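Local atomic coordinates of B12-binding domain-containing protein (Kitasatospora setae, PDB entry 6WTE), a protein that is a cobalamin- and [4Fe-4S]-dependent radical SAM-family methylase, TsrM, which transfers a methyl group by non-radical catalysis. Residues I106-T110 / V235-K240; R162-V167 / E185-Q190; R412-Y416 / Y459-M464. All blocks are in the same frame, centred on the assembly; numbering follows the deposited sequence.

Interaction 1 (I106-T110 / V235-K240); sequences IGFST and VEPDAK
Ala239 sets its methyl group against the short helix 106-109. Ala239 CB meets Ile106 CD1 at 3.5 Å and Ser109 CB at 3.8 Å. The methyl end of Ile106 also presses on the aliphatic part of Lys240, where CD1 to CD is a tight 3.4 Å, and the two side chains cross at about a right angle. Ile106 reaches this place because CG1 is turned away from its backbone N (chi1 164°). On the other flank, Thr110 CG2 rests against Val235 CB, 3.8 Å away. Thr110 OG1 donates to Gly107 O at 2.8 Å; chi1 of 73° holds the hydroxyl there and sets CG2 against Val235.

Further out, Lys126 NZ hydrogen-bonds Ser109 O and forms a salt bridge with Asp238 OD2, so one ammonium group links the two segments. Bends at chi2 and chi3 fold the Lys240 chain past Ile106, and its NZ forms a salt bridge with the bound cobalamin. Glu236 OE2 also hydrogen-bonds cobalamin, while OE1 is held by Ser272.

The contact joins the B12-binding domain to the radical SAM core. No hydrogen bond runs directly between the segments; the direct contact is apolar, and the polar links run through Lys126 and cobalamin.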
loop_
_atom_site.group_PDB
_atom_site.type_symbol
_atom_site.label_atom_id
_atom_site.label_comp_id
_atom_site.label_asym_id
_atom_site.label_seq_id
_atom_site.Cartn_x
_atom_site.Cartn_y
_atom_site.Cartn_z
ATOM N N ILE A 106 7.148 0.048 0.543
ATOM C CA ILE A 106 6.198 -0.412 1.550
ATOM C C ILE A 106 6.057 -1.933 1.484
ATOM O O ILE A 106 6.292 -2.630 2.478
ATOM C CB ILE A 106 4.850 0.330 1.418
ATOM C CG1 ILE A 106 3.740 -0.400 2.176
ATOM C CG2 ILE A 106 4.462 0.582 -0.045
ATOM C CD1 ILE A 106 4.004 -0.618 3.658
ATOM N N GLY A 107 5.726 -2.477 0.309
ATOM C CA GLY A 107 5.724 -3.929 0.161
ATOM C C GLY A 107 7.059 -4.553 0.520
ATOM O O GLY A 107 7.116 -5.593 1.189
ATOM N N PHE A 108 8.152 -3.918 0.100
ATOM C CA PHE A 108 9.483 -4.393 0.473
ATOM C C PHE A 108 9.641 -4.493 1.988
ATOM O O PHE A 108 10.180 -5.482 2.507
ATOM C CB PHE A 108 10.524 -3.447 -0.120
ATOM C CG PHE A 108 11.944 -3.899 0.064
ATOM C CD1 PHE A 108 12.548 -4.708 -0.886
ATOM C CD2 PHE A 108 12.687 -3.493 1.165
ATOM C CE1 PHE A 108 13.865 -5.113 -0.733
ATOM C CE2 PHE A 108 14.011 -3.909 1.320
ATOM C CZ PHE A 108 14.590 -4.709 0.374
ATOM N N SER A 109 9.151 -3.489 2.717
ATOM C CA SER A 109 9.306 -3.425 4.167
ATOM C C SER A 109 8.469 -4.455 4.917
ATOM O O SER A 109 8.662 -4.610 6.131
ATOM C CB SER A 109 8.953 -2.017 4.658
ATOM O OG SER A 109 9.900 -1.066 4.189
ATOM N N THR A 110 7.554 -5.168 4.248
ATOM C CA THR A 110 6.863 -6.256 4.927
ATOM C C THR A 110 7.728 -7.504 5.039
ATOM O O THR A 110 7.440 -8.376 5.863
ATOM C CB THR A 110 5.560 -6.618 4.213
ATOM O OG1 THR A 110 5.856 -7.303 2.992
ATOM C CG2 THR A 110 4.729 -5.350 3.901
ATOM N N VAL A 235 -0.180 -4.802 7.702
ATOM C CA VAL A 235 1.280 -4.720 7.652
ATOM C C VAL A 235 1.829 -3.342 7.974
ATOM O O VAL A 235 3.046 -3.203 8.140
ATOM C CB VAL A 235 1.819 -5.084 6.257
ATOM C CG1 VAL A 235 1.426 -6.509 5.879
ATOM C CG2 VAL A 235 1.299 -4.085 5.211
ATOM N N GLU A 236 0.982 -2.317 8.059
ATOM C CA GLU A 236 1.500 -0.951 8.010
ATOM C C GLU A 236 2.149 -0.475 9.308
ATOM O O GLU A 236 3.143 0.261 9.235
ATOM C CB GLU A 236 0.391 0.020 7.574
ATOM C CG GLU A 236 -0.177 -0.366 6.214
ATOM C CD GLU A 236 -0.964 0.726 5.534
ATOM O OE1 GLU A 236 -0.740 1.927 5.832
ATOM O OE2 GLU A 236 -1.807 0.371 4.681
ATOM N N PRO A 237 1.646 -0.819 10.502
ATOM C CA PRO A 237 2.404 -0.427 11.702
ATOM C C PRO A 237 3.850 -0.895 11.643
ATOM O O PRO A 237 4.766 -0.130 11.960
ATOM C CB PRO A 237 1.616 -1.079 12.843
ATOM C CG PRO A 237 0.210 -1.090 12.337
ATOM C CD PRO A 237 0.326 -1.377 10.859
ATOM N N ASP A 238 4.087 -2.125 11.201
ATOM C CA ASP A 238 5.464 -2.592 11.117
ATOM C C ASP A 238 6.188 -1.997 9.918
ATOM O O ASP A 238 7.323 -1.523 10.041
ATOM C CB ASP A 238 5.522 -4.107 11.030
ATOM C CG ASP A 238 6.908 -4.587 10.687
ATOM O OD1 ASP A 238 7.793 -4.434 11.547
ATOM O OD2 ASP A 238 7.119 -5.064 9.554
ATOM N N ALA A 239 5.559 -2.044 8.745
ATOM C CA ALA A 239 6.268 -1.706 7.516
ATOM C C ALA A 239 6.434 -0.203 7.322
ATOM O O ALA A 239 7.376 0.226 6.646
ATOM C CB ALA A 239 5.544 -2.315 6.315
ATOM N N LYS A 240 5.539 0.607 7.878
ATOM C CA LYS A 240 5.687 2.059 7.845
ATOM C C LYS A 240 6.270 2.620 9.132
ATOM O O LYS A 240 7.119 3.513 9.086
ATOM C CB LYS A 240 4.332 2.732 7.579
ATOM C CG LYS A 240 3.575 2.179 6.384
ATOM C CD LYS A 240 4.283 2.489 5.066
ATOM C CE LYS A 240 4.269 3.974 4.734
ATOM N NZ LYS A 240 4.525 4.211 3.279
#

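Interaction 2 (R162-V167 / E185-Q190); sequences RVPPAV and EPRVWQ
Glu185 OE1 is gripped by two arginines. Arg162 NH2 reaches Glu185 OE1 at 2.9 Å, and Arg187 NH1 reaches the same OE1 at 3.1 Å. Glu185 OE2 takes a bond from Arg162 NH1, also 2.9 Å long. Arg162 thus meets the carboxylate end-on, one nitrogen to each oxygen, on the syn side of both. The fit is not flat: guanidinium and carboxylate planes are 45° apart, and both bonds are bent, with N-H...O angles of 148° and 143°. Arg162 spans the gap with its chain extended from CG to NE.

Water 1 accepts from Arg162 NH2 and, weakly, from Arg187 NH1, and water 1 lies 2.6 Å from Gln190 OE1. The shared carboxylate probably offsets the two positive charges. Gly182 and Asp238 hold Arg187 NH2, and Pro128 and Lys126 hold the amide nitrogen of Gln190.

This salt-bridge network ties the end of strand 159-162, an outermost strand of the seven-stranded mixed sheet built mostly from B12-binding-domain strands, to the loop that runs on toward helix 209-214.

Beside the charges lies an apolar patch on Trp189. Pro165 CB packs 3.8 Å from Trp189 CZ2, and Val167 CB lies 3.8 Å from Trp189 CD1 at the pyrrole end. The Val167 side chain runs alongside Trp189, pointing the other way, with CG2 beside Trp189 CB. Gln190 CG lies 3.4 Å above the centre of one Trp189 indole face.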
loop_
_atom_site.group_PDB
_atom_site.type_symbol
_atom_site.label_atom_id
_atom_site.label_comp_id
_atom_site.label_asym_id
_atom_site.label_seq_id
_atom_site.Cartn_x
_atom_site.Cartn_y
_atom_site.Cartn_z
ATOM N N ARG A 162 21.008 -6.473 10.065
ATOM C CA ARG A 162 20.653 -5.061 10.153
ATOM C C ARG A 162 21.528 -4.319 11.160
ATOM O O ARG A 162 21.791 -4.815 12.259
ATOM C CB ARG A 162 19.182 -4.908 10.541
ATOM C CG ARG A 162 18.656 -3.496 10.455
ATOM C CD ARG A 162 17.161 -3.514 10.733
ATOM N NE ARG A 162 16.555 -2.190 10.786
ATOM C CZ ARG A 162 16.079 -1.639 11.897
ATOM N NH1 ARG A 162 16.160 -2.296 13.049
ATOM N NH2 ARG A 162 15.520 -0.435 11.857
ATOM N N VAL A 163 21.979 -3.131 10.771
ATOM C CA VAL A 163 22.615 -2.202 11.714
ATOM C C VAL A 163 21.541 -1.611 12.622
ATOM O O VAL A 163 20.517 -1.115 12.118
ATOM C CB VAL A 163 23.352 -1.098 10.954
ATOM C CG1 VAL A 163 24.063 -0.168 11.927
ATOM C CG2 VAL A 163 24.332 -1.685 9.921
ATOM N N PRO A 164 21.730 -1.612 13.941
ATOM C CA PRO A 164 20.685 -1.110 14.830
ATOM C C PRO A 164 20.445 0.372 14.611
ATOM O O PRO A 164 21.380 1.131 14.298
ATOM C CB PRO A 164 21.253 -1.381 16.230
ATOM C CG PRO A 164 22.311 -2.403 16.037
ATOM C CD PRO A 164 22.879 -2.156 14.681
ATOM N N PRO A 165 19.207 0.828 14.768
ATOM C CA PRO A 165 18.965 2.269 14.708
ATOM C C PRO A 165 19.629 2.937 15.898
ATOM O O PRO A 165 19.849 2.316 16.940
ATOM C CB PRO A 165 17.437 2.378 14.772
ATOM C CG PRO A 165 17.016 1.153 15.506
ATOM C CD PRO A 165 17.982 0.075 15.080
ATOM N N ALA A 166 19.996 4.207 15.720
ATOM C CA ALA A 166 20.599 4.944 16.825
ATOM C C ALA A 166 19.546 5.479 17.789
ATOM O O ALA A 166 19.837 5.653 18.980
ATOM C CB ALA A 166 21.462 6.089 16.294
ATOM N N VAL A 167 18.333 5.736 17.306
ATOM C CA VAL A 167 17.233 6.197 18.149
ATOM C C VAL A 167 16.487 4.972 18.663
ATOM O O VAL A 167 15.825 4.267 17.895
ATOM C CB VAL A 167 16.287 7.134 17.385
ATOM C CG1 VAL A 167 15.082 7.483 18.247
ATOM C CG2 VAL A 167 17.019 8.393 16.954
ATOM N N GLU A 185 8.983 -0.820 15.088
ATOM C CA GLU A 185 9.647 0.381 15.572
ATOM C C GLU A 185 8.860 1.617 15.155
ATOM O O GLU A 185 8.105 1.583 14.179
ATOM C CB GLU A 185 11.074 0.460 15.010
ATOM C CG GLU A 185 11.980 -0.682 15.469
ATOM C CD GLU A 185 13.328 -0.693 14.749
ATOM O OE1 GLU A 185 13.525 0.132 13.830
ATOM O OE2 GLU A 185 14.190 -1.534 15.098
ATOM N N PRO A 186 9.004 2.733 15.875
ATOM C CA PRO A 186 8.267 3.949 15.473
ATOM C C PRO A 186 8.695 4.494 14.121
ATOM O O PRO A 186 7.843 4.944 13.343
ATOM C CB PRO A 186 8.583 4.938 16.605
ATOM C CG PRO A 186 8.918 4.063 17.794
ATOM C CD PRO A 186 9.655 2.890 17.188
ATOM N N ARG A 187 9.996 4.475 13.832
ATOM C CA ARG A 187 10.607 4.918 12.578
ATOM C C ARG A 187 10.413 6.404 12.299
ATOM O O ARG A 187 10.697 6.859 11.179
ATOM C CB ARG A 187 10.106 4.086 11.381
ATOM C CG ARG A 187 10.212 2.580 11.632
ATOM C CD ARG A 187 10.046 1.735 10.360
ATOM N NE ARG A 187 9.492 0.437 10.718
ATOM C CZ ARG A 187 10.195 -0.546 11.275
ATOM N NH1 ARG A 187 11.493 -0.390 11.506
ATOM N NH2 ARG A 187 9.597 -1.684 11.605
ATOM N N VAL A 188 9.982 7.187 13.295
ATOM C CA VAL A 188 9.802 8.623 13.088
ATOM C C VAL A 188 11.119 9.282 12.684
ATOM O O VAL A 188 11.140 10.192 11.843
ATOM C CB VAL A 188 9.202 9.274 14.349
ATOM C CG1 VAL A 188 9.145 10.790 14.196
ATOM C CG2 VAL A 188 7.816 8.715 14.616
ATOM N N TRP A 189 12.241 8.830 13.265
ATOM C CA TRP A 189 13.534 9.427 12.940
ATOM C C TRP A 189 13.903 9.242 11.476
ATOM O O TRP A 189 14.761 9.974 10.965
ATOM C CB TRP A 189 14.644 8.842 13.829
ATOM C CG TRP A 189 14.997 7.399 13.555
ATOM C CD1 TRP A 189 14.480 6.295 14.172
ATOM C CD2 TRP A 189 15.957 6.913 12.606
ATOM N NE1 TRP A 189 15.053 5.150 13.660
ATOM C CE2 TRP A 189 15.960 5.506 12.696
ATOM C CE3 TRP A 189 16.807 7.532 11.684
ATOM C CZ2 TRP A 189 16.782 4.709 11.902
ATOM C CZ3 TRP A 189 17.624 6.734 10.893
ATOM C CH2 TRP A 189 17.604 5.341 11.008
ATOM N N GLN A 190 13.286 8.280 10.793
ATOM C CA GLN A 190 13.590 8.017 9.393
ATOM C C GLN A 190 12.870 8.968 8.447
ATOM O O GLN A 190 13.225 9.023 7.264
ATOM C CB GLN A 190 13.222 6.570 9.041
ATOM C CG GLN A 190 13.930 5.521 9.921
ATOM C CD GLN A 190 13.496 4.095 9.635
ATOM O OE1 GLN A 190 13.500 3.245 10.531
ATOM N NE2 GLN A 190 13.146 3.815 8.382
HETATM O O HOH W 1 13.858 0.744 9.868
#

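Interaction 3 (R412-Y416 / Y459-M464); sequences RLFPY and YERQFM
Tyr459 turns its ring away from its backbone N (chi1 176°), which carries OH to the carbonyl of Pro415. Glu460 places CG beside its own N (chi1 -64°) and extends beyond it to reach Tyr416. These residues join the loop after strand 404-412, the sixth parallel strand of the partial TIM barrel of the radical SAM core, to helix 456-461 and the residues that follow it.

Tyr459 OH donates to Pro415 O at 2.7 Å, in the carbonyl plane and on a lone pair. Tyr416 OH donates to the anti lone pair of Glu460 OE2, also at 2.7 Å. The carboxylate stands nearly perpendicular to the tyrosine ring, at 84°. The second oxygen, OE1, accepts from the backbone N of Ala114, which links this contact to helix 112-119. The two tyrosine rings pack obliquely, with CE1 of Tyr416 3.8 Å from CE2 of Tyr459.

Pro415 lies among these groups. Pro415 CB touches Tyr459 CE2 at 3.3 Å. Pro415 CA makes a CH-pi contact over one face of Phe463, 3.9 Å from the ring centroid. Leu413 CB meets the same ring at CD2.

At the far end, Arg412 NH1 gives a weak bond to Phe463 O, though its stronger partner is Val474 O, and NE pairs with Asp72. Water 2 accepts from Arg412 NH2 at 2.8 Å and donates to Leu413 O.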
loop_
_atom_site.group_PDB
_atom_site.type_symbol
_atom_site.label_atom_id
_atom_site.label_comp_id
_atom_site.label_asym_id
_atom_site.label_seq_id
_atom_site.Cartn_x
_atom_site.Cartn_y
_atom_site.Cartn_z
ATOM N N ARG A 412 -4.272 -12.436 2.814
ATOM C CA ARG A 412 -2.871 -12.801 2.629
ATOM C C ARG A 412 -2.100 -12.501 3.909
ATOM O O ARG A 412 -2.171 -11.385 4.436
ATOM C CB ARG A 412 -2.259 -12.033 1.452
ATOM C CG ARG A 412 -2.445 -12.693 0.096
ATOM C CD ARG A 412 -1.312 -13.660 -0.232
ATOM N NE ARG A 412 -0.033 -12.963 -0.366
ATOM C CZ ARG A 412 1.038 -13.198 0.382
ATOM N NH1 ARG A 412 1.016 -14.142 1.319
ATOM N NH2 ARG A 412 2.143 -12.498 0.176
ATOM N N LEU A 413 -1.369 -13.500 4.410
ATOM C CA LEU A 413 -0.645 -13.393 5.670
ATOM C C LEU A 413 0.776 -12.894 5.451
ATOM O O LEU A 413 1.456 -13.323 4.520
ATOM C CB LEU A 413 -0.600 -14.748 6.375
ATOM C CG LEU A 413 -1.970 -15.294 6.786
ATOM C CD1 LEU A 413 -1.822 -16.665 7.391
ATOM C CD2 LEU A 413 -2.635 -14.342 7.763
ATOM N N PHE A 414 1.226 -12.010 6.338
ATOM C CA PHE A 414 2.558 -11.432 6.297
ATOM C C PHE A 414 3.225 -11.577 7.658
ATOM O O PHE A 414 2.539 -11.707 8.679
ATOM C CB PHE A 414 2.493 -9.957 5.873
ATOM C CG PHE A 414 2.165 -9.778 4.421
ATOM C CD1 PHE A 414 0.845 -9.804 3.988
ATOM C CD2 PHE A 414 3.173 -9.612 3.486
ATOM C CE1 PHE A 414 0.538 -9.654 2.646
ATOM C CE2 PHE A 414 2.870 -9.459 2.143
ATOM C CZ PHE A 414 1.551 -9.482 1.727
ATOM N N PRO A 415 4.562 -11.603 7.696
ATOM C CA PRO A 415 5.251 -12.007 8.935
ATOM C C PRO A 415 5.038 -11.061 10.103
ATOM O O PRO A 415 4.983 -11.518 11.252
ATOM C CB PRO A 415 6.728 -12.062 8.513
ATOM C CG PRO A 415 6.805 -11.221 7.268
ATOM C CD PRO A 415 5.506 -11.441 6.574
ATOM N N TYR A 416 4.920 -9.760 9.859
ATOM C CA TYR A 416 4.823 -8.822 10.968
ATOM C C TYR A 416 3.414 -8.263 11.064
ATOM O O TYR A 416 3.208 -7.048 11.118
ATOM C CB TYR A 416 5.869 -7.722 10.816
ATOM C CG TYR A 416 7.235 -8.331 10.667
ATOM C CD1 TYR A 416 7.823 -8.997 11.731
ATOM C CD2 TYR A 416 7.913 -8.291 9.453
ATOM C CE1 TYR A 416 9.066 -9.588 11.608
ATOM C CE2 TYR A 416 9.169 -8.880 9.315
ATOM C CZ TYR A 416 9.733 -9.531 10.399
ATOM O OH TYR A 416 10.968 -10.121 10.295
ATOM N N TYR A 459 12.200 -16.310 8.642
ATOM C CA TYR A 459 10.868 -16.037 9.178
ATOM C C TYR A 459 9.990 -15.330 8.153
ATOM O O TYR A 459 8.779 -15.576 8.079
ATOM C CB TYR A 459 10.967 -15.204 10.458
ATOM C CG TYR A 459 9.605 -14.820 10.985
ATOM C CD1 TYR A 459 8.748 -15.794 11.471
ATOM C CD2 TYR A 459 9.162 -13.496 10.970
ATOM C CE1 TYR A 459 7.498 -15.477 11.942
ATOM C CE2 TYR A 459 7.896 -13.166 11.445
ATOM C CZ TYR A 459 7.070 -14.164 11.922
ATOM O OH TYR A 459 5.810 -13.866 12.399
ATOM N N GLU A 460 10.586 -14.453 7.345
ATOM C CA GLU A 460 9.791 -13.669 6.407
ATOM C C GLU A 460 9.455 -14.465 5.153
ATOM O O GLU A 460 8.332 -14.377 4.644
ATOM C CB GLU A 460 10.533 -12.379 6.052
ATOM C CG GLU A 460 10.726 -11.448 7.238
ATOM C CD GLU A 460 11.699 -10.324 6.951
ATOM O OE1 GLU A 460 12.156 -10.210 5.795
ATOM O OE2 GLU A 460 12.010 -9.554 7.880
ATOM N N ARG A 461 10.405 -15.253 4.644
ATOM C CA ARG A 461 10.204 -15.867 3.335
ATOM C C ARG A 461 9.136 -16.954 3.366
ATOM O O ARG A 461 8.511 -17.223 2.337
ATOM C CB ARG A 461 11.529 -16.423 2.804
ATOM C CG ARG A 461 12.020 -17.676 3.517
ATOM C CD ARG A 461 13.503 -17.928 3.234
ATOM N NE ARG A 461 13.944 -19.161 3.875
ATOM C CZ ARG A 461 15.138 -19.345 4.432
ATOM N NH1 ARG A 461 16.037 -18.366 4.453
ATOM N NH2 ARG A 461 15.426 -20.515 4.987
ATOM N N GLN A 462 8.901 -17.580 4.525
ATOM C CA GLN A 462 7.973 -18.706 4.587
ATOM C C GLN A 462 6.543 -18.292 4.266
ATOM O O GLN A 462 5.720 -19.145 3.918
ATOM C CB GLN A 462 8.019 -19.360 5.973
ATOM C CG GLN A 462 7.587 -18.421 7.081
ATOM C CD GLN A 462 7.636 -19.041 8.468
ATOM O OE1 GLN A 462 7.551 -20.255 8.628
ATOM N NE2 GLN A 462 7.758 -18.191 9.483
ATOM N N PHE A 463 6.222 -17.011 4.379
ATOM C CA PHE A 463 4.878 -16.575 4.041
ATOM C C PHE A 463 4.664 -16.426 2.540
ATOM O O PHE A 463 3.521 -16.233 2.109
ATOM C CB PHE A 463 4.568 -15.265 4.763
ATOM C CG PHE A 463 4.430 -15.425 6.249
ATOM C CD1 PHE A 463 5.552 -15.442 7.063
ATOM C CD2 PHE A 463 3.173 -15.584 6.832
ATOM C CE1 PHE A 463 5.438 -15.601 8.423
ATOM C CE2 PHE A 463 3.044 -15.748 8.210
ATOM C CZ PHE A 463 4.175 -15.753 9.008
ATOM N N MET A 464 5.726 -16.520 1.740
ATOM C CA MET A 464 5.634 -16.388 0.292
ATOM C C MET A 464 6.253 -17.548 -0.479
ATOM O O MET A 464 5.872 -17.766 -1.637
ATOM C CB MET A 464 6.305 -15.080 -0.155
ATOM C CG MET A 464 6.103 -14.714 -1.610
ATOM S SD MET A 464 6.526 -12.993 -1.902
ATOM C CE MET A 464 5.229 -12.162 -0.994
HETATM O O HOH W 2 3.567 -12.945 2.556
#

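In the fold
Interactions 1 and 3 are buried, while interaction 2 lies farther out and is partly exposed. Charged groups dominate interaction 2, beside its Trp189 patch, whereas the two buried contacts rely mainly on apolar and aromatic groups, with hydroxyl bonds added in interaction 3. Interactions 1 and 2 meet where Asp238 OD1 pairs with Arg187 NH2, at 3.3 Å. Interactions 1 and 3 share a wider border. Phe414 packs on both Thr110 and Val235 and touches cobalamin itself, and Tyr416 CB lies against Asp238. Interactions 2 and 3 do not touch; their nearest atoms are about 7 Å apart. Segment 235-240 therefore borders both of the other contacts.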